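Local coordinates for acyl-CoA-binding domain-containing protein 1 (Oryza sativa Japonica Group, PDB 5H3G) that binds medium- and long-chain acyl-CoA esters with high affinity and may take part in phospholipid biosynthesis, at residues A58-D61 with A62-V66. Sequence-based numbering, arbitrary orientation.
Sequences AKWD and AWKAV
The aliphatic chain of Lys-64 lies over one face of the Trp-60 indole, on the six-membered ring. Lys-64 CB sits 3.5 Å from Trp-60 CZ3, and the chain then moves on across the ring, with Lys-64 CD 3.8 Å from Trp-60 CH2. At the indole edge, in the ring plane, is the carboxylate oxygen OD1 of Asp-61, which also forms a salt bridge with Arg-48. One turn apart, Trp-60 and Lys-64 run side by side and point the same way. Both have CG anti to the backbone N, Trp-60 with chi1 -172°, and a bend at chi2 (61°) lays the lysine methylenes along the ring while its ammonium reaches a salt bridge with Glu-67. Cutting Trp-60 back to an alanine would probably strip the Lys-64 methylenes of the flat surface they lie on, leaving that chain freer to turn.

The backbone itself carries the usual i to i+4 helix bonds. Lys-64 N to Trp-60 O is short, at 2.8 Å, and nearly straight. The last of the four, Ala-65 N to Asp-61 O at 3.0 Å, is more bent (138°), and Val-66 N bonds back to Trp-63 O, 3.1 Å away.

The contact lies at the surface, on the short helix 57-64 and the residues that follow it in the acyl-CoA-binding fold. Trp-60 rests on loop residues Val-44, Pro-49 and Arg-55, whereas Trp-63 packs on Lys-37, Gln-38 and Val-41 of helix 26-41 and gives its NE1 hydrogen to Gly-42 O. Lys-59, which probably binds acyl-CoA as in related proteins, touches Tyr-33 of the same helix 26-41, another residue of that inferred site.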
loop_
_atom_site.group_PDB
_atom_site.type_symbol
_atom_site.label_atom_id
_atom_site.label_comp_id
_atom_site.label_asym_id
_atom_site.label_seq_id
_atom_site.Cartn_x
_atom_site.Cartn_y
_atom_site.Cartn_z
ATOM N N ALA A 58 -2.911 -13.693 0.007
ATOM C CA ALA A 58 -3.508 -12.454 0.493
ATOM C C ALA A 58 -2.818 -11.225 -0.089
ATOM O O ALA A 58 -3.490 -10.263 -0.482
ATOM C CB ALA A 58 -3.473 -12.417 2.024
ATOM N N LYS A 59 -1.482 -11.223 -0.126
ATOM C CA LYS A 59 -0.753 -10.110 -0.728
ATOM C C LYS A 59 -1.068 -9.983 -2.212
ATOM O O LYS A 59 -1.333 -8.884 -2.711
ATOM C CB LYS A 59 0.753 -10.285 -0.523
ATOM C CG LYS A 59 1.230 -9.942 0.878
ATOM C CD LYS A 59 2.745 -10.104 1.013
ATOM C CE LYS A 59 3.250 -9.429 2.282
ATOM N NZ LYS A 59 4.715 -9.635 2.504
ATOM N N TRP A 60 -1.031 -11.098 -2.940
ATOM C CA TRP A 60 -1.341 -11.040 -4.365
ATOM C C TRP A 60 -2.750 -10.502 -4.593
ATOM O O TRP A 60 -2.968 -9.635 -5.451
ATOM C CB TRP A 60 -1.174 -12.424 -4.978
ATOM C CG TRP A 60 -1.293 -12.454 -6.476
ATOM C CD1 TRP A 60 -0.264 -12.505 -7.372
ATOM C CD2 TRP A 60 -2.501 -12.472 -7.253
ATOM N NE1 TRP A 60 -0.751 -12.538 -8.653
ATOM C CE2 TRP A 60 -2.120 -12.515 -8.611
ATOM C CE3 TRP A 60 -3.864 -12.442 -6.935
ATOM C CZ2 TRP A 60 -3.054 -12.537 -9.648
ATOM C CZ3 TRP A 60 -4.787 -12.471 -7.967
ATOM C CH2 TRP A 60 -4.377 -12.512 -9.308
ATOM N N ASP A 61 -3.712 -10.965 -3.793
ATOM C CA ASP A 61 -5.088 -10.492 -3.918
ATOM C C ASP A 61 -5.189 -8.992 -3.665
ATOM O O ASP A 61 -5.955 -8.290 -4.335
ATOM C CB ASP A 61 -5.998 -11.249 -2.950
ATOM C CG ASP A 61 -6.346 -12.650 -3.437
ATOM O OD1 ASP A 61 -6.099 -12.982 -4.617
ATOM O OD2 ASP A 61 -6.886 -13.432 -2.628
ATOM N N ALA A 62 -4.428 -8.476 -2.693
ATOM C CA ALA A 62 -4.489 -7.048 -2.420
ATOM C C ALA A 62 -3.975 -6.249 -3.607
ATOM O O ALA A 62 -4.478 -5.161 -3.905
ATOM C CB ALA A 62 -3.680 -6.720 -1.160
ATOM N N TRP A 63 -2.962 -6.772 -4.292
ATOM C CA TRP A 63 -2.399 -6.088 -5.447
ATOM C C TRP A 63 -3.344 -6.195 -6.641
ATOM O O TRP A 63 -3.620 -5.202 -7.323
ATOM C CB TRP A 63 -1.026 -6.699 -5.739
ATOM C CG TRP A 63 -0.211 -6.094 -6.816
ATOM C CD1 TRP A 63 -0.459 -4.952 -7.521
ATOM C CD2 TRP A 63 1.027 -6.613 -7.309
ATOM N NE1 TRP A 63 0.551 -4.740 -8.439
ATOM C CE2 TRP A 63 1.473 -5.747 -8.324
ATOM C CE3 TRP A 63 1.799 -7.731 -6.987
ATOM C CZ2 TRP A 63 2.661 -5.971 -9.021
ATOM C CZ3 TRP A 63 2.970 -7.954 -7.687
ATOM C CH2 TRP A 63 3.388 -7.078 -8.687
ATOM N N LYS A 64 -3.873 -7.392 -6.881
ATOM C CA LYS A 64 -4.864 -7.587 -7.940
ATOM C C LYS A 64 -6.043 -6.630 -7.787
ATOM O O LYS A 64 -6.593 -6.131 -8.783
ATOM C CB LYS A 64 -5.333 -9.043 -7.921
ATOM C CG LYS A 64 -6.413 -9.404 -8.936
ATOM C CD LYS A 64 -5.961 -9.195 -10.361
ATOM C CE LYS A 64 -7.007 -9.723 -11.343
ATOM N NZ LYS A 64 -6.543 -9.669 -12.764
ATOM N N ALA A 65 -6.423 -6.336 -6.543
ATOM C CA ALA A 65 -7.612 -5.534 -6.288
ATOM C C ALA A 65 -7.482 -4.097 -6.777
ATOM O O ALA A 65 -8.508 -3.439 -6.997
ATOM C CB ALA A 65 -7.943 -5.541 -4.797
ATOM N N VAL A 66 -6.270 -3.584 -6.948
ATOM C CA VAL A 66 -6.089 -2.213 -7.405
ATOM C C VAL A 66 -5.555 -2.179 -8.835
ATOM O O VAL A 66 -5.041 -1.157 -9.285
ATOM C CB VAL A 66 -5.197 -1.416 -6.439
ATOM C CG1 VAL A 66 -5.933 -1.183 -5.131
ATOM C CG2 VAL A 66 -3.886 -2.186 -6.164
#